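Local coordinates for periplasmic molybdate-binding protein (Azotobacter vinelandii, PDB 1ATG), which binds molybdate and tungstate in a pocket between its two domains, probably as the periplasmic receptor of an ABC transporter, at residues Ser54-Glu57 and Lys58-Glu61; Leu131-Leu134 and Thr135-Arg139. One frame throughout, in Å; residues are numbered along the deposited sequence. Where two conformers were deposited one is given.

Interaction 1 of 2, residues Ser54-Glu57 and Lys58-Glu61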
ATOM      1  N   SER A  54      -2.395  -7.532   2.348  1.00  5.79           N
ATOM      2  CA  SER A  54      -3.055  -6.822   1.250  1.00  6.45           C
ATOM      3  C   SER A  54      -3.084  -5.315   1.505  1.00  4.92           C
ATOM      4  O   SER A  54      -2.907  -4.899   2.676  1.00  5.49           O
ATOM      5  CB  SER A  54      -4.489  -7.329   1.115  1.00  6.91           C
ATOM      6  OG  SER A  54      -5.070  -6.787  -0.063  1.00  6.66           O
ATOM      7  N   ALA A  55      -3.411  -4.509   0.500  1.00  5.15           N
ATOM      8  CA  ALA A  55      -3.641  -3.085   0.705  1.00  5.12           C
ATOM      9  C   ALA A  55      -5.131  -2.812   0.909  1.00  4.58           C
ATOM     10  O   ALA A  55      -5.511  -1.649   1.001  1.00  5.61           O
ATOM     11  CB  ALA A  55      -3.135  -2.269  -0.481  1.00  6.45           C
ATOM     12  N   ASP A  56      -5.962  -3.847   1.013  1.00  5.02           N
ATOM     13  CA  ASP A  56      -7.385  -3.686   1.245  1.00  6.47           C
ATOM     14  C   ASP A  56      -7.883  -4.806   2.165  1.00  5.51           C
ATOM     15  O   ASP A  56      -7.141  -5.618   2.690  1.00  6.54           O
ATOM     16  CB  ASP A  56      -8.170  -3.681  -0.065  1.00  6.24           C
ATOM     17  CG  ASP A  56      -8.186  -4.966  -0.848  1.00  6.60           C
ATOM     18  OD1 ASP A  56      -7.741  -6.033  -0.390  1.00  7.00           O
ATOM     19  OD2 ASP A  56      -8.653  -4.891  -2.034  1.00  8.79           O
ATOM     20  N   GLU A  57      -9.186  -4.789   2.378  1.00  6.53           N
ATOM     21  CA  GLU A  57      -9.914  -5.791   3.126  1.00  8.18           C
ATOM     22  C   GLU A  57     -10.528  -6.804   2.158  1.00  7.78           C
ATOM     23  O   GLU A  57     -10.641  -7.989   2.478  1.00  8.52           O
ATOM     24  CB  GLU A  57     -11.067  -5.194   3.928  1.00  9.59           C
ATOM     25  CG  GLU A  57     -10.712  -4.042   4.840  1.00 11.24           C
ATOM     26  CD  GLU A  57     -11.794  -3.793   5.876  1.00 14.92           C
ATOM     27  OE1 GLU A  57     -11.775  -4.518   6.897  1.00 17.92           O
ATOM     28  OE2 GLU A  57     -12.634  -2.906   5.650  1.00 13.97           O
ATOM     29  N   LYS A  58     -10.916  -6.358   0.969  1.00  8.41           N
ATOM     30  CA  LYS A  58     -11.594  -7.209  -0.001  1.00  8.83           C
ATOM     31  C   LYS A  58     -10.836  -8.477  -0.339  1.00  8.56           C
ATOM     32  O   LYS A  58     -11.464  -9.563  -0.294  1.00  9.86           O
ATOM     33  CB  LYS A  58     -11.878  -6.413  -1.286  1.00 10.85           C
ATOM     34  CG  LYS A  58     -12.593  -7.190  -2.383  1.00 13.58           C
ATOM     35  CD  LYS A  58     -12.668  -6.384  -3.672  1.00 16.08           C
ATOM     36  CE  LYS A  58     -11.361  -6.444  -4.444  1.00 20.70           C
ATOM     37  NZ  LYS A  58     -11.470  -5.740  -5.756  1.00 24.66           N
ATOM     38  N   SER A  59      -9.556  -8.414  -0.689  1.00  7.56           N
ATOM     39  CA  SER A  59      -8.839  -9.629  -1.081  1.00  7.60           C
ATOM     40  C   SER A  59      -8.734 -10.602   0.073  1.00  8.22           C
ATOM     41  O   SER A  59      -9.142 -11.762  -0.092  1.00 10.28           O
ATOM     42  CB  SER A  59      -7.536  -9.357  -1.808  1.00  8.98           C
ATOM     43  OG  SER A  59      -7.833  -8.988  -3.165  1.00 10.02           O
ATOM     44  N   PRO A  60      -8.279 -10.207   1.255  1.00  8.73           N
ATOM     45  CA  PRO A  60      -8.264 -11.093   2.411  1.00  9.04           C
ATOM     46  C   PRO A  60      -9.644 -11.649   2.709  1.00  8.80           C
ATOM     47  O   PRO A  60      -9.766 -12.850   3.032  1.00 12.07           O
ATOM     48  CB  PRO A  60      -7.744 -10.196   3.538  1.00  9.61           C
ATOM     49  CG  PRO A  60      -6.827  -9.266   2.801  1.00  8.58           C
ATOM     50  CD  PRO A  60      -7.626  -8.907   1.556  1.00  8.45           C
ATOM     51  N   GLU A  61     -10.705 -10.870   2.657  1.00  9.95           N
ATOM     52  CA  GLU A  61     -12.067 -11.340   2.906  1.00 11.64           C
ATOM     53  C   GLU A  61     -12.482 -12.397   1.893  1.00 11.69           C
ATOM     54  O   GLU A  61     -13.018 -13.454   2.287  1.00 14.14           O
ATOM     55  CB  GLU A  61     -13.068 -10.190   2.859  1.00 14.34           C
ATOM     56  CG  GLU A  61     -13.029  -9.271   4.063  1.00 17.22           C
ATOM     57  CD  GLU A  61     -13.784  -7.972   3.881  1.00 23.95           C
ATOM     58  OE1 GLU A  61     -14.195  -7.645   2.751  1.00 23.55           O
ATOM     59  OE2 GLU A  61     -13.969  -7.255   4.893  1.00 23.72           O
TER
HETATM   60  O   HOH W   1      -7.370  -6.544  -3.765  1.00 14.37           O

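Interaction 2 of 2, residues Leu131-Leu134 and Thr135-Arg139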
ATOM      1  N   LEU A 131     -11.918  13.391 -12.658  1.00  6.06           N
ATOM      2  CA  LEU A 131     -11.560  12.145 -13.303  1.00  6.23           C
ATOM      3  C   LEU A 131     -11.872  12.161 -14.788  1.00  6.31           C
ATOM      4  O   LEU A 131     -11.045  11.763 -15.606  1.00  7.35           O
ATOM      5  CB  LEU A 131     -12.220  10.944 -12.624  1.00  7.37           C
ATOM      6  CG  LEU A 131     -11.798   9.576 -13.152  1.00  6.84           C
ATOM      7  CD1 LEU A 131     -10.290   9.387 -13.005  1.00  8.57           C
ATOM      8  CD2 LEU A 131     -12.522   8.451 -12.413  1.00  8.86           C
ATOM      9  N   ASP A 132     -13.085  12.601 -15.157  1.00  6.67           N
ATOM     10  CA  ASP A 132     -13.419  12.603 -16.588  1.00  6.97           C
ATOM     11  C   ASP A 132     -12.499  13.514 -17.396  1.00  7.82           C
ATOM     12  O   ASP A 132     -12.074  13.079 -18.475  1.00  8.48           O
ATOM     13  CB  ASP A 132     -14.880  13.009 -16.770  1.00  9.30           C
ATOM     14  CG  ASP A 132     -15.872  11.992 -16.233  1.00 10.44           C
ATOM     15  OD1 ASP A 132     -15.526  10.809 -16.097  1.00 11.67           O
ATOM     16  OD2 ASP A 132     -17.015  12.416 -15.934  1.00 12.59           O
ATOM     17  N   LYS A 133     -12.270  14.707 -16.886  1.00  7.17           N
ATOM     18  CA  LYS A 133     -11.416  15.642 -17.633  1.00  8.84           C
ATOM     19  C   LYS A 133     -10.005  15.109 -17.801  1.00  7.98           C
ATOM     20  O   LYS A 133      -9.450  15.124 -18.913  1.00  8.91           O
ATOM     21  CB  LYS A 133     -11.404  16.983 -16.901  0.50 12.31           C
ATOM     22  CG  LYS A 133     -10.366  17.996 -17.354  0.50 18.25           C
ATOM     23  CD  LYS A 133      -9.805  18.766 -16.165  0.50 19.20           C
ATOM     24  CE  LYS A 133      -9.102  20.042 -16.583  0.50 22.16           C
ATOM     25  NZ  LYS A 133      -7.637  19.833 -16.758  0.50 18.97           N
ATOM     26  N   LEU A 134      -9.395  14.604 -16.717  1.00  7.69           N
ATOM     27  CA  LEU A 134      -8.006  14.142 -16.809  1.00  7.08           C
ATOM     28  C   LEU A 134      -7.890  12.877 -17.629  1.00  7.29           C
ATOM     29  O   LEU A 134      -6.865  12.637 -18.296  1.00  9.12           O
ATOM     30  CB  LEU A 134      -7.418  13.971 -15.408  1.00  7.35           C
ATOM     31  CG  LEU A 134      -7.253  15.291 -14.656  1.00  7.76           C
ATOM     32  CD1 LEU A 134      -6.802  15.017 -13.224  1.00  9.50           C
ATOM     33  CD2 LEU A 134      -6.281  16.242 -15.342  1.00 10.34           C
ATOM     34  N   THR A 135      -8.920  12.050 -17.656  1.00  7.62           N
ATOM     35  CA  THR A 135      -8.944  10.862 -18.495  1.00  8.16           C
ATOM     36  C   THR A 135      -9.054  11.272 -19.962  1.00  8.40           C
ATOM     37  O   THR A 135      -8.299  10.788 -20.813  1.00 10.07           O
ATOM     38  CB  THR A 135     -10.126   9.963 -18.103  1.00  8.73           C
ATOM     39  OG1 THR A 135      -9.952   9.518 -16.746  1.00  8.42           O
ATOM     40  CG2 THR A 135     -10.221   8.736 -19.001  1.00 11.15           C
ATOM     41  N   ALA A 136      -9.947  12.213 -20.276  1.00  9.44           N
ATOM     42  CA  ALA A 136     -10.115  12.686 -21.651  1.00  9.48           C
ATOM     43  C   ALA A 136      -8.842  13.330 -22.186  1.00 10.66           C
ATOM     44  O   ALA A 136      -8.488  13.184 -23.370  1.00 10.70           O
ATOM     45  CB  ALA A 136     -11.259  13.685 -21.735  1.00 10.73           C
ATOM     46  N   GLN A 137      -8.141  14.061 -21.320  1.00  9.61           N
ATOM     47  CA  GLN A 137      -6.888  14.706 -21.675  1.00  9.57           C
ATOM     48  C   GLN A 137      -5.716  13.742 -21.701  1.00  9.42           C
ATOM     49  O   GLN A 137      -4.580  14.171 -21.996  1.00  9.84           O
ATOM     50  CB  GLN A 137      -6.607  15.834 -20.675  1.00 10.45           C
ATOM     51  CG  GLN A 137      -7.610  16.973 -20.824  1.00 11.15           C
ATOM     52  CD  GLN A 137      -7.430  18.049 -19.787  1.00 12.96           C
ATOM     53  OE1 GLN A 137      -6.798  17.860 -18.735  1.00 11.87           O
ATOM     54  NE2 GLN A 137      -7.986  19.221 -20.059  1.00 14.16           N
ATOM     55  N   GLU A 138      -5.897  12.482 -21.367  1.00  8.50           N
ATOM     56  CA  GLU A 138      -4.849  11.478 -21.355  1.00  9.52           C
ATOM     57  C   GLU A 138      -3.710  11.852 -20.417  1.00  7.49           C
ATOM     58  O   GLU A 138      -2.520  11.591 -20.666  1.00  9.39           O
ATOM     59  CB  GLU A 138      -4.357  11.205 -22.790  1.00 11.67           C
ATOM     60  CG  GLU A 138      -5.475  10.632 -23.660  1.00 16.63           C
ATOM     61  CD  GLU A 138      -4.980  10.122 -24.998  1.00 23.62           C
ATOM     62  OE1 GLU A 138      -4.142  10.801 -25.622  1.00 30.61           O
ATOM     63  OE2 GLU A 138      -5.432   9.037 -25.421  1.00 32.56           O
ATOM     64  N   ARG A 139      -4.058  12.482 -19.301  1.00  6.71           N
ATOM     65  CA  ARG A 139      -3.031  12.874 -18.333  1.00  6.67           C
ATOM     66  C   ARG A 139      -2.805  11.842 -17.261  1.00  5.79           C
ATOM     67  O   ARG A 139      -1.786  11.942 -16.563  1.00  6.85           O
ATOM     68  CB  ARG A 139      -3.381  14.248 -17.770  1.00  8.92           C
ATOM     69  CG  ARG A 139      -3.149  15.247 -18.917  1.00 10.96           C
ATOM     70  CD  ARG A 139      -3.689  16.599 -18.561  1.00 11.65           C
ATOM     71  NE  ARG A 139      -2.897  17.287 -17.550  1.00  9.34           N
ATOM     72  CZ  ARG A 139      -3.337  18.378 -16.937  1.00  9.61           C
ATOM     73  NH1 ARG A 139      -4.556  18.848 -17.218  1.00 10.40           N
ATOM     74  NH2 ARG A 139      -2.599  19.009 -16.053  1.00  9.16           N
TER
HETATM   75  O   HOH W   2      -7.299  21.474 -18.908  1.00 43.84           O

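Interaction 1 of 2, residues Ser54-Glu57 and Lys58-Glu61
D56 sits just ahead of helix 58-65 and caps its N-terminal end: its OD1 takes the backbone N-H of S59 at 3.0 Å in a fairly straight bond, 164° at the hydrogen. The side chain can do this because CG stands between the backbone N and the carbonyl carbon (chi1 66°), which swings the carboxylate over the first turn. D56 OD1 takes a second bond from S54 OG at 2.8 Å. The hydroxyl and the amide reach it from opposite faces of the carboxylate plane, each well out of that plane. The other oxygen is bridged instead: water 1 donates to D56 OD2 at 2.7 Å and also bonds S59 OG. The helical bond from E61 N to E57 O, 2.9 Å, closes the turn after the cap.

Among the nonpolar contacts, S54 CB presses on P60 CG at 3.5 Å, a tight pair. P60 has no N-H to give, which suits a first-turn position, and its ring also rests on Q193 and V195 of strand 191-196.

E57 OE1 and E61 OE2 lie 4.0 Å apart, like charges, with R74 a weak, long partner for E61.

Next to the cap, A55 touches the bound tungstate and its backbone N is hydrogen-bonded to S36 OG. With D56 OD1 gripped from two faces and OD2 tied through water, the carboxylate is probably held against rotation; its negative charge at the helix start would be expected to suit the helix dipole and to keep D56 ionised.

Interaction 2 of 2, residues Leu131-Leu134 and Thr135-Arg139
K133 and R139 both reach the side-chain oxygen of Q137 where helix 131-136 ends in a Schellman motif. E138, with positive phi (59°), turns the chain out of the helix; its N bonds T135 O, and R139 N returns to L134 O at 3.0 Å. This exit leads straight into strand 140-143.

The R139 side chain can be followed outward. CB lies 3.9 Å from L134 O, close to where its own N-H is bonded. CG leaves anti to the carbonyl carbon, CD passes near L134 CD2, and the bend at chi3 (72°) brings the guanidinium back over L134, whose CD2 lies over one face, 4.0 Å from R139 CZ and 3.6 Å from R139 NH1. NE is taken by the carbonyl of R105, and NH2 by those of G101 and W104; the W104 ring adds a cation-pi contact. R139 NH1 donates to Q137 OE1 at 2.9 Å, with the acceptor nearly in the guanidinium plane. An alanine here would strip Q137 OE1 of one donor and is likely to leave the G101, W104 and R105 carbonyls without this partner and L134 CD2 without its cover.

In the conformer given, one of two modelled for this lysine and so less certain than the arginine, K133 NZ comes to Q137 OE1 from the other face of the amide, also at 2.9 Å. Two cations then share one oxygen, with K133 NZ only 3.3 Å from R139 NH1 at the guanidinium edge; the shared acceptor probably offsets part of their repulsion. Water 2 accepts from both K133 NZ and Q137 NE2. On the inner side, L131 and L134 pack on helix 116-127 and on I140.

One turn back, L131 O takes both T135 N and T135 OG1, from opposite faces of its plane; the hydroxyl, T135 OG1, is 2.7 Å from L131 O and stands 35° above that plane.

How the interactions relate
Both contacts are local ones at helix ends, but at opposite ends: interaction 1 starts helix 58-65, interaction 2 finishes helix 131-136. They share no element, and their centres lie about 28 Å apart. Interaction 1 is nearer the middle of the chain, beside the anion pocket, with S54, S59 and P60 buried; the centre of interaction 2 is about 24 Å from the chain's centre, away from the annotated sites and mostly exposed, with L134 and R139 as its buried residues. The chemistry follows suit. At the start an acidic side chain collects donors; at the finish a neutral amide oxygen is shared by two cations, while backbone bonds close the turn leading into strand 140-143.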